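Local coordinates for rhusiopathiae surface protein B (Erysipelothrix rhusiopathiae, PDB 3V10) that probably binds collagen as a cell-wall surface adhesin, here represented by its collagen-binding region of two immunoglobulin-like domains, at residues Y167-F173 and Y300-V305; G179-L185 and V263-A269. One frame throughout, in Å; residues are numbered along the deposited sequence.

Contact 1 (Y167-F173 and Y300-V305)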
ATOM      1  N   TYR A 167      -9.189 -20.359  -6.049  1.00 10.59           N
ATOM      2  CA  TYR A 167      -9.443 -19.235  -5.152  1.00  8.84           C
ATOM      3  C   TYR A 167      -8.195 -18.610  -4.564  1.00  9.40           C
ATOM      4  O   TYR A 167      -7.283 -19.307  -4.121  1.00  8.97           O
ATOM      5  CB  TYR A 167     -10.353 -19.673  -3.994  1.00  9.73           C
ATOM      6  CG  TYR A 167     -10.509 -18.622  -2.897  1.00  6.84           C
ATOM      7  CD1 TYR A 167     -11.213 -17.449  -3.134  1.00  8.57           C
ATOM      8  CD2 TYR A 167      -9.912 -18.793  -1.647  1.00  7.80           C
ATOM      9  CE1 TYR A 167     -11.321 -16.461  -2.153  1.00  9.76           C
ATOM     10  CE2 TYR A 167     -10.008 -17.816  -0.656  1.00  8.06           C
ATOM     11  CZ  TYR A 167     -10.718 -16.647  -0.922  1.00  9.42           C
ATOM     12  OH  TYR A 167     -10.826 -15.662   0.028  1.00  7.31           O
ATOM     13  N   TRP A 168      -8.157 -17.284  -4.569  1.00  8.95           N
ATOM     14  CA  TRP A 168      -7.052 -16.566  -3.956  1.00  9.24           C
ATOM     15  C   TRP A 168      -7.527 -15.153  -3.666  1.00  7.77           C
ATOM     16  O   TRP A 168      -8.446 -14.648  -4.310  1.00  9.69           O
ATOM     17  CB  TRP A 168      -5.805 -16.568  -4.852  1.00 11.42           C
ATOM     18  CG  TRP A 168      -5.815 -15.572  -5.955  1.00 12.52           C
ATOM     19  CD1 TRP A 168      -5.379 -14.277  -5.898  1.00 14.97           C
ATOM     20  CD2 TRP A 168      -6.265 -15.788  -7.292  1.00 13.65           C
ATOM     21  NE1 TRP A 168      -5.527 -13.675  -7.126  1.00 15.19           N
ATOM     22  CE2 TRP A 168      -6.071 -14.580  -7.999  1.00 14.87           C
ATOM     23  CE3 TRP A 168      -6.815 -16.887  -7.966  1.00 15.34           C
ATOM     24  CZ2 TRP A 168      -6.408 -14.440  -9.350  1.00 16.57           C
ATOM     25  CZ3 TRP A 168      -7.149 -16.747  -9.314  1.00 15.76           C
ATOM     26  CH2 TRP A 168      -6.944 -15.532  -9.988  1.00 16.41           C
ATOM     27  N   LYS A 169      -6.914 -14.536  -2.669  1.00  8.63           N
ATOM     28  CA  LYS A 169      -7.275 -13.189  -2.274  1.00  9.18           C
ATOM     29  C   LYS A 169      -6.057 -12.275  -2.353  1.00  8.48           C
ATOM     30  O   LYS A 169      -4.928 -12.712  -2.156  1.00  8.95           O
ATOM     31  CB  LYS A 169      -7.824 -13.211  -0.848  1.00 14.20           C
ATOM     32  CG  LYS A 169      -6.822 -13.676   0.178  1.00 20.11           C
ATOM     33  CD  LYS A 169      -6.258 -12.498   0.931  1.00 23.93           C
ATOM     34  CE  LYS A 169      -7.256 -11.974   1.945  1.00 26.51           C
ATOM     35  NZ  LYS A 169      -8.559 -11.605   1.336  1.00 25.94           N
ATOM     36  N   THR A 170      -6.295 -11.004  -2.651  1.00  7.78           N
ATOM     37  CA  THR A 170      -5.212 -10.036  -2.748  1.00 10.13           C
ATOM     38  C   THR A 170      -5.656  -8.726  -2.124  1.00 10.01           C
ATOM     39  O   THR A 170      -6.842  -8.516  -1.875  1.00 10.23           O
ATOM     40  CB  THR A 170      -4.814  -9.763  -4.215  1.00 11.45           C
ATOM     41  OG1 THR A 170      -5.868  -9.050  -4.870  1.00 11.06           O
ATOM     42  CG2 THR A 170      -4.558 -11.063  -4.949  1.00 13.70           C
ATOM     43  N   GLY A 171      -4.699  -7.847  -1.870  1.00 10.66           N
ATOM     44  CA  GLY A 171      -5.035  -6.570  -1.271  1.00 12.08           C
ATOM     45  C   GLY A 171      -3.903  -5.583  -1.411  1.00 11.90           C
ATOM     46  O   GLY A 171      -2.746  -5.965  -1.601  1.00 10.40           O
ATOM     47  N   THR A 172      -4.238  -4.303  -1.331  1.00 11.82           N
ATOM     48  CA  THR A 172      -3.231  -3.261  -1.426  1.00 12.82           C
ATOM     49  C   THR A 172      -3.803  -1.968  -0.870  1.00 13.38           C
ATOM     50  O   THR A 172      -4.994  -1.890  -0.541  1.00 11.57           O
ATOM     51  CB  THR A 172      -2.759  -3.052  -2.889  1.00 14.67           C
ATOM     52  OG1 THR A 172      -1.625  -2.174  -2.898  1.00 13.61           O
ATOM     53  CG2 THR A 172      -3.875  -2.459  -3.751  1.00 14.03           C
ATOM     54  N   PHE A 173      -2.944  -0.967  -0.742  1.00 13.59           N
ATOM     55  CA  PHE A 173      -3.352   0.324  -0.224  1.00 13.65           C
ATOM     56  C   PHE A 173      -4.072   1.102  -1.309  1.00 14.66           C
ATOM     57  O   PHE A 173      -3.831   0.899  -2.501  1.00 12.32           O
ATOM     58  CB  PHE A 173      -2.123   1.101   0.267  1.00 13.48           C
ATOM     59  CG  PHE A 173      -1.017   1.193  -0.745  1.00 13.00           C
ATOM     60  CD1 PHE A 173      -1.042   2.169  -1.738  1.00 15.46           C
ATOM     61  CD2 PHE A 173       0.040   0.286  -0.720  1.00 13.73           C
ATOM     62  CE1 PHE A 173      -0.029   2.242  -2.693  1.00 14.36           C
ATOM     63  CE2 PHE A 173       1.058   0.348  -1.671  1.00 13.01           C
ATOM     64  CZ  PHE A 173       1.023   1.328  -2.661  1.00 14.27           C
ATOM     65  N   TYR A 300      -2.569 -18.449  -0.513  1.00 12.06           N
ATOM     66  CA  TYR A 300      -3.613 -18.049  -1.454  1.00 11.06           C
ATOM     67  C   TYR A 300      -4.790 -17.379  -0.743  1.00 12.28           C
ATOM     68  O   TYR A 300      -5.334 -16.387  -1.231  1.00 10.73           O
ATOM     69  CB  TYR A 300      -4.190 -19.252  -2.202  1.00 11.15           C
ATOM     70  CG  TYR A 300      -3.313 -19.855  -3.259  1.00 13.04           C
ATOM     71  CD1 TYR A 300      -2.587 -19.050  -4.134  1.00 15.51           C
ATOM     72  CD2 TYR A 300      -3.259 -21.235  -3.429  1.00 15.58           C
ATOM     73  CE1 TYR A 300      -1.826 -19.607  -5.160  1.00 18.70           C
ATOM     74  CE2 TYR A 300      -2.503 -21.804  -4.452  1.00 18.86           C
ATOM     75  CZ  TYR A 300      -1.792 -20.984  -5.312  1.00 20.02           C
ATOM     76  OH  TYR A 300      -1.047 -21.540  -6.327  1.00 23.71           O
ATOM     77  N   THR A 301      -5.183 -17.931   0.402  1.00 10.10           N
ATOM     78  CA  THR A 301      -6.340 -17.419   1.144  1.00  9.67           C
ATOM     79  C   THR A 301      -6.103 -16.271   2.117  1.00  8.07           C
ATOM     80  O   THR A 301      -7.057 -15.612   2.538  1.00  8.07           O
ATOM     81  CB  THR A 301      -7.021 -18.554   1.925  1.00  9.10           C
ATOM     82  OG1 THR A 301      -6.199 -18.935   3.036  1.00  7.85           O
ATOM     83  CG2 THR A 301      -7.219 -19.768   1.016  1.00  8.66           C
ATOM     84  N   ASP A 302      -4.844 -16.037   2.481  1.00  8.45           N
ATOM     85  CA  ASP A 302      -4.503 -14.967   3.424  1.00  9.92           C
ATOM     86  C   ASP A 302      -3.518 -13.987   2.806  1.00 12.27           C
ATOM     87  O   ASP A 302      -2.671 -14.375   2.002  1.00 12.27           O
ATOM     88  CB  ASP A 302      -3.817 -15.520   4.682  1.00  9.98           C
ATOM     89  CG  ASP A 302      -4.619 -16.588   5.388  1.00 10.76           C
ATOM     90  OD1 ASP A 302      -5.801 -16.804   5.052  1.00 11.33           O
ATOM     91  OD2 ASP A 302      -4.042 -17.215   6.305  1.00 13.88           O
ATOM     92  N   THR A 303      -3.613 -12.722   3.200  1.00 11.43           N
ATOM     93  CA  THR A 303      -2.673 -11.734   2.698  1.00 11.55           C
ATOM     94  C   THR A 303      -2.634 -10.526   3.627  1.00 12.87           C
ATOM     95  O   THR A 303      -3.297 -10.505   4.664  1.00 12.81           O
ATOM     96  CB  THR A 303      -3.020 -11.305   1.259  1.00 13.09           C
ATOM     97  OG1 THR A 303      -1.875 -10.681   0.667  1.00 14.13           O
ATOM     98  CG2 THR A 303      -4.172 -10.324   1.248  1.00 11.71           C
ATOM     99  N   SER A 304      -1.836  -9.530   3.275  1.00 13.06           N
ATOM    100  CA  SER A 304      -1.737  -8.351   4.112  1.00 13.27           C
ATOM    101  C   SER A 304      -1.140  -7.193   3.344  1.00 14.88           C
ATOM    102  O   SER A 304      -0.569  -7.371   2.266  1.00 15.53           O
ATOM    103  CB  SER A 304      -0.874  -8.649   5.335  1.00 16.82           C
ATOM    104  OG  SER A 304       0.458  -8.934   4.950  1.00 16.78           O
ATOM    105  N   VAL A 305      -1.296  -6.004   3.908  1.00 14.37           N
ATOM    106  CA  VAL A 305      -0.766  -4.788   3.316  1.00 12.65           C
ATOM    107  C   VAL A 305       0.156  -4.161   4.352  1.00 14.12           C
ATOM    108  O   VAL A 305      -0.237  -3.950   5.503  1.00 13.54           O
ATOM    109  CB  VAL A 305      -1.899  -3.785   2.957  1.00 13.42           C
ATOM    110  CG1 VAL A 305      -1.309  -2.533   2.307  1.00 12.85           C
ATOM    111  CG2 VAL A 305      -2.892  -4.439   2.011  1.00 14.48           C
TER
HETATM  112  O   HOH W   1      -2.089  -9.365  -1.828  1.00 17.63           O
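Edge strands have a row of backbone groups facing away from their sheet, and this contact illustrates three ways of dealing with them: a direct bond, a water, or burial under a methyl. Strand 167-173 borders the five-stranded sheet of the second domain, whereas strand 303-306 pairs with strand 276-286 in the opposing sheet. The short segments run almost parallel (5°), but at 6.1 Å between axes no regular ladder forms. Along 300-305 the first partner is Tyr300, in the last turn of the short helix 298-301. Its carbonyl O accepts a hydrogen bond from Lys169 N (2.8 Å) and also meets Trp168 CA at 3.2 Å in a CA-H...O contact, while Tyr300 CB packs 4.1 Å from Trp168 CB. Next, Thr301 CG2 lies 3.8 Å from Tyr167 CE2, at the ring edge, and Thr301 O is 3.1 Å from Lys169 CG; the Tyr167 hydroxyl and Thr301 O are both hydrogen-bonded to Ser281 OG of strand 276-286. Asp302 leaves the helical conformation and turns away from 167-173, its OD1 meeting Ser281 N. Once the strand begins, Thr303 points back across: its OG1 lies 2.8 Å from water 1, which accepts a hydrogen bond from Gly171 N (3.0 Å). Val305 then closes the interface with CG2 3.6 Å from Thr172 N and CG1 at the edge of the Phe173 ring. The chemistry implies uneven satisfaction of alternate amides: Lys169 N is bonded directly, Gly171 N through water, and Phe173 N, 3.8 Å from Val305 CG1, is buried without a partner, covered but not satisfied.

Contact 2 (G179-L185 and V263-A269)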
ATOM      1  N   GLY A 179      -5.502   6.057   3.811  1.00 14.56           N
ATOM      2  CA  GLY A 179      -5.784   5.269   4.993  1.00 12.91           C
ATOM      3  C   GLY A 179      -6.646   4.055   4.693  1.00 11.29           C
ATOM      4  O   GLY A 179      -6.849   3.203   5.558  1.00 12.72           O
ATOM      5  N   ASP A 180      -7.156   3.979   3.469  1.00 10.69           N
ATOM      6  CA  ASP A 180      -8.000   2.861   3.056  1.00  9.54           C
ATOM      7  C   ASP A 180      -7.190   1.835   2.273  1.00 10.68           C
ATOM      8  O   ASP A 180      -6.095   2.131   1.784  1.00 10.04           O
ATOM      9  CB  ASP A 180      -9.168   3.361   2.195  1.00 11.99           C
ATOM     10  CG  ASP A 180     -10.334   3.888   3.023  1.00  8.43           C
ATOM     11  OD1 ASP A 180     -10.136   4.206   4.214  1.00 11.25           O
ATOM     12  OD2 ASP A 180     -11.453   3.997   2.468  1.00 11.40           O
ATOM     13  N   MET A 181      -7.736   0.628   2.173  1.00  9.83           N
ATOM     14  CA  MET A 181      -7.107  -0.477   1.457  1.00  9.50           C
ATOM     15  C   MET A 181      -8.168  -1.163   0.599  1.00 11.02           C
ATOM     16  O   MET A 181      -9.336  -1.214   0.982  1.00 10.15           O
ATOM     17  CB  MET A 181      -6.512  -1.478   2.452  1.00  6.46           C
ATOM     18  CG  MET A 181      -5.290  -0.951   3.181  1.00 10.82           C
ATOM     19  SD  MET A 181      -4.848  -1.801   4.722  1.00  4.22           S
ATOM     20  CE  MET A 181      -5.927  -0.911   5.858  1.00 12.23           C
ATOM     21  N   ASN A 182      -7.765  -1.687  -0.556  1.00 10.46           N
ATOM     22  CA  ASN A 182      -8.701  -2.355  -1.452  1.00 10.86           C
ATOM     23  C   ASN A 182      -8.410  -3.845  -1.458  1.00  9.71           C
ATOM     24  O   ASN A 182      -7.250  -4.251  -1.429  1.00  8.35           O
ATOM     25  CB  ASN A 182      -8.572  -1.800  -2.872  1.00 12.85           C
ATOM     26  CG  ASN A 182      -8.733  -0.296  -2.918  1.00 16.01           C
ATOM     27  OD1 ASN A 182      -9.709   0.246  -2.402  1.00 17.38           O
ATOM     28  ND2 ASN A 182      -7.776   0.389  -3.537  1.00 15.82           N
ATOM     29  N   TRP A 183      -9.462  -4.654  -1.491  1.00  9.38           N
ATOM     30  CA  TRP A 183      -9.291  -6.104  -1.473  1.00  8.97           C
ATOM     31  C   TRP A 183     -10.062  -6.833  -2.563  1.00  7.49           C
ATOM     32  O   TRP A 183     -11.083  -6.349  -3.050  1.00  8.00           O
ATOM     33  CB  TRP A 183      -9.692  -6.658  -0.105  1.00  9.57           C
ATOM     34  CG  TRP A 183      -9.043  -5.934   1.029  1.00  7.33           C
ATOM     35  CD1 TRP A 183      -9.444  -4.753   1.578  1.00  6.32           C
ATOM     36  CD2 TRP A 183      -7.844  -6.309   1.717  1.00  8.70           C
ATOM     37  NE1 TRP A 183      -8.574  -4.366   2.563  1.00  9.17           N
ATOM     38  CE2 TRP A 183      -7.578  -5.301   2.669  1.00  8.74           C
ATOM     39  CE3 TRP A 183      -6.966  -7.395   1.620  1.00  7.24           C
ATOM     40  CZ2 TRP A 183      -6.471  -5.348   3.524  1.00  9.13           C
ATOM     41  CZ3 TRP A 183      -5.864  -7.442   2.471  1.00  9.53           C
ATOM     42  CH2 TRP A 183      -5.626  -6.426   3.408  1.00  9.04           C
ATOM     43  N   TRP A 184      -9.562  -8.015  -2.926  1.00  8.08           N
ATOM     44  CA  TRP A 184     -10.159  -8.846  -3.969  1.00  9.07           C
ATOM     45  C   TRP A 184     -10.261 -10.310  -3.571  1.00  7.49           C
ATOM     46  O   TRP A 184      -9.263 -10.908  -3.183  1.00  8.04           O
ATOM     47  CB  TRP A 184      -9.302  -8.810  -5.243  1.00  7.95           C
ATOM     48  CG  TRP A 184      -9.295  -7.522  -5.987  1.00 11.45           C
ATOM     49  CD1 TRP A 184     -10.053  -7.204  -7.076  1.00 12.27           C
ATOM     50  CD2 TRP A 184      -8.487  -6.373  -5.709  1.00 11.19           C
ATOM     51  NE1 TRP A 184      -9.767  -5.932  -7.495  1.00 12.36           N
ATOM     52  CE2 TRP A 184      -8.809  -5.396  -6.674  1.00 12.56           C
ATOM     53  CE3 TRP A 184      -7.523  -6.075  -4.737  1.00 11.64           C
ATOM     54  CZ2 TRP A 184      -8.200  -4.135  -6.698  1.00 11.26           C
ATOM     55  CZ3 TRP A 184      -6.917  -4.821  -4.758  1.00 13.06           C
ATOM     56  CH2 TRP A 184      -7.261  -3.867  -5.735  1.00 10.69           C
ATOM     57  N   LEU A 185     -11.460 -10.879  -3.666  1.00  7.68           N
ATOM     58  CA  LEU A 185     -11.653 -12.304  -3.399  1.00  8.76           C
ATOM     59  C   LEU A 185     -11.949 -12.889  -4.786  1.00  8.11           C
ATOM     60  O   LEU A 185     -13.008 -12.639  -5.359  1.00 10.85           O
ATOM     61  CB  LEU A 185     -12.847 -12.551  -2.466  1.00  7.99           C
ATOM     62  CG  LEU A 185     -12.887 -11.826  -1.119  1.00  5.24           C
ATOM     63  CD1 LEU A 185     -14.071 -12.357  -0.301  1.00  8.29           C
ATOM     64  CD2 LEU A 185     -11.587 -12.032  -0.366  1.00  7.25           C
ATOM     65  N   VAL A 263     -15.218 -10.744  -5.725  1.00 12.61           N
ATOM     66  CA  VAL A 263     -15.789  -9.913  -4.676  1.00 11.31           C
ATOM     67  C   VAL A 263     -14.752  -8.877  -4.253  1.00 12.64           C
ATOM     68  O   VAL A 263     -13.640  -9.232  -3.854  1.00 11.90           O
ATOM     69  CB  VAL A 263     -16.182 -10.761  -3.436  1.00 10.13           C
ATOM     70  CG1 VAL A 263     -16.737  -9.865  -2.340  1.00 11.25           C
ATOM     71  CG2 VAL A 263     -17.214 -11.814  -3.827  1.00  8.51           C
ATOM     72  N   THR A 264     -15.109  -7.600  -4.346  1.00 10.66           N
ATOM     73  CA  THR A 264     -14.196  -6.538  -3.953  1.00 11.54           C
ATOM     74  C   THR A 264     -14.795  -5.721  -2.815  1.00  9.18           C
ATOM     75  O   THR A 264     -16.013  -5.638  -2.667  1.00  8.61           O
ATOM     76  CB  THR A 264     -13.873  -5.594  -5.138  1.00 12.61           C
ATOM     77  OG1 THR A 264     -15.081  -5.003  -5.632  1.00 10.43           O
ATOM     78  CG2 THR A 264     -13.199  -6.374  -6.262  1.00 13.84           C
ATOM     79  N   TYR A 265     -13.930  -5.142  -1.998  1.00  9.01           N
ATOM     80  CA  TYR A 265     -14.370  -4.319  -0.880  1.00  9.17           C
ATOM     81  C   TYR A 265     -13.189  -3.534  -0.342  1.00  9.90           C
ATOM     82  O   TYR A 265     -12.039  -3.809  -0.686  1.00  9.64           O
ATOM     83  CB  TYR A 265     -14.970  -5.177   0.247  1.00 10.05           C
ATOM     84  CG  TYR A 265     -14.010  -6.147   0.896  1.00  8.44           C
ATOM     85  CD1 TYR A 265     -13.778  -7.407   0.341  1.00  9.51           C
ATOM     86  CD2 TYR A 265     -13.328  -5.808   2.066  1.00 10.24           C
ATOM     87  CE1 TYR A 265     -12.894  -8.304   0.932  1.00  9.72           C
ATOM     88  CE2 TYR A 265     -12.435  -6.701   2.666  1.00  9.60           C
ATOM     89  CZ  TYR A 265     -12.225  -7.946   2.092  1.00  8.97           C
ATOM     90  OH  TYR A 265     -11.349  -8.836   2.667  1.00 11.07           O
ATOM     91  N   ASP A 266     -13.485  -2.556   0.503  1.00  9.76           N
ATOM     92  CA  ASP A 266     -12.446  -1.726   1.093  1.00  9.43           C
ATOM     93  C   ASP A 266     -12.442  -1.850   2.605  1.00  8.72           C
ATOM     94  O   ASP A 266     -13.458  -2.181   3.219  1.00  9.00           O
ATOM     95  CB  ASP A 266     -12.670  -0.241   0.768  1.00  6.81           C
ATOM     96  CG  ASP A 266     -12.820   0.028  -0.716  1.00 11.93           C
ATOM     97  OD1 ASP A 266     -12.330  -0.777  -1.529  1.00 14.65           O
ATOM     98  OD2 ASP A 266     -13.416   1.072  -1.065  1.00 14.79           O
ATOM     99  N   THR A 267     -11.288  -1.592   3.203  1.00  9.59           N
ATOM    100  CA  THR A 267     -11.190  -1.570   4.652  1.00  9.43           C
ATOM    101  C   THR A 267     -10.532  -0.236   4.973  1.00 10.11           C
ATOM    102  O   THR A 267      -9.924   0.389   4.101  1.00 11.45           O
ATOM    103  CB  THR A 267     -10.347  -2.719   5.234  1.00 10.37           C
ATOM    104  OG1 THR A 267      -8.980  -2.575   4.836  1.00  7.45           O
ATOM    105  CG2 THR A 267     -10.902  -4.058   4.779  1.00 12.73           C
ATOM    106  N   ARG A 268     -10.666   0.199   6.216  1.00 10.05           N
ATOM    107  CA  ARG A 268     -10.113   1.472   6.644  1.00  9.89           C
ATOM    108  C   ARG A 268      -9.304   1.265   7.906  1.00 10.48           C
ATOM    109  O   ARG A 268      -9.795   0.696   8.877  1.00  8.98           O
ATOM    110  CB  ARG A 268     -11.262   2.456   6.888  1.00 10.28           C
ATOM    111  CG  ARG A 268     -10.858   3.855   7.312  1.00  9.80           C
ATOM    112  CD  ARG A 268     -12.022   4.803   7.068  1.00 12.49           C
ATOM    113  NE  ARG A 268     -12.349   4.833   5.646  1.00 13.58           N
ATOM    114  CZ  ARG A 268     -13.469   5.321   5.129  1.00 16.41           C
ATOM    115  NH1 ARG A 268     -14.406   5.839   5.915  1.00 18.27           N
ATOM    116  NH2 ARG A 268     -13.655   5.278   3.816  1.00 15.60           N
ATOM    117  N   ALA A 269      -8.054   1.716   7.880  1.00 11.22           N
ATOM    118  CA  ALA A 269      -7.176   1.582   9.032  1.00 12.03           C
ATOM    119  C   ALA A 269      -7.612   2.518  10.156  1.00 12.69           C
ATOM    120  O   ALA A 269      -8.003   3.658   9.905  1.00 13.41           O
ATOM    121  CB  ALA A 269      -5.735   1.896   8.622  1.00 11.20           C
TER
HETATM  122  O   HOH W   2     -12.106   3.559  -0.051  1.00 17.79           O
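At the apolar centre, Trp183 CB sits over the face of the Tyr265 ring, 3.8 Å from its centroid, in a CH-pi contact. The Trp183 five-membered ring is nearly parallel to that of Tyr265 (16°, centroids 4.9 Å apart) but slid so far aside that the two barely overlap. Leu185 CG reaches the edge of Tyr265 at CE1 (4.1 Å), Leu185 CB packs on Val263 CB (3.9 Å), and Met181 CE touches Ala269 CB (3.9 Å). This face looks into the sandwich, where strand 276-286 covers it. Trp183 NE1 donates to Thr267 OG1 (2.9 Å), itself bonded to His208, and the Tyr265 hydroxyl bonds to Asp202.

The backbones form a regular antiparallel ladder, a central pairing in the five-stranded sheet of the collagen-binding domain, a beta sandwich of the DEv-IgG type. Its hydrogen bonds range from Leu185 N to Val263 O at 2.7 Å to Tyr265 N to Trp183 O at 3.3 Å.

Alternate side chains go to the other face, where Trp184 lies beside Thr264 and, farther along, Arg268 grips Asp180 in a two-pronged salt bridge, NE to OD1 at 2.7 Å and NH2 to OD2 at 2.9 Å. Water 2 lies 2.6 Å from Asp180 OD2 and 3.0 Å from Asp266 OD2. One strand pair thus presents an aromatic and aliphatic interior with its few polar groups paired, and a second face where an ion pair and a water accompany Trp184.

How the contacts relate
Centred 10 Å apart, contacts 1 and 2 share the sheet in which strands 167-173 and 180-187 are neighbours. Thr172 O to Asn182 N (2.8 Å) and Thr170 O to Trp184 N (3.0 Å), probable hydrogen bonds, join them, and Lys169 NZ packs 3.5 Å from Leu185 CD2. Contact 2 is a pairing within that sheet; contact 1 links its edge to the opposing sheet. Asp202 ties the two together, through Tyr265 on one side and, by a long, weak ion pair, Lys169 on the other. At the far end of contact 1, Thr172 and Phe173 meet Ser25 and Leu66 of the first domain, whose partnership with the second is consistent with a collagen-hug mechanism.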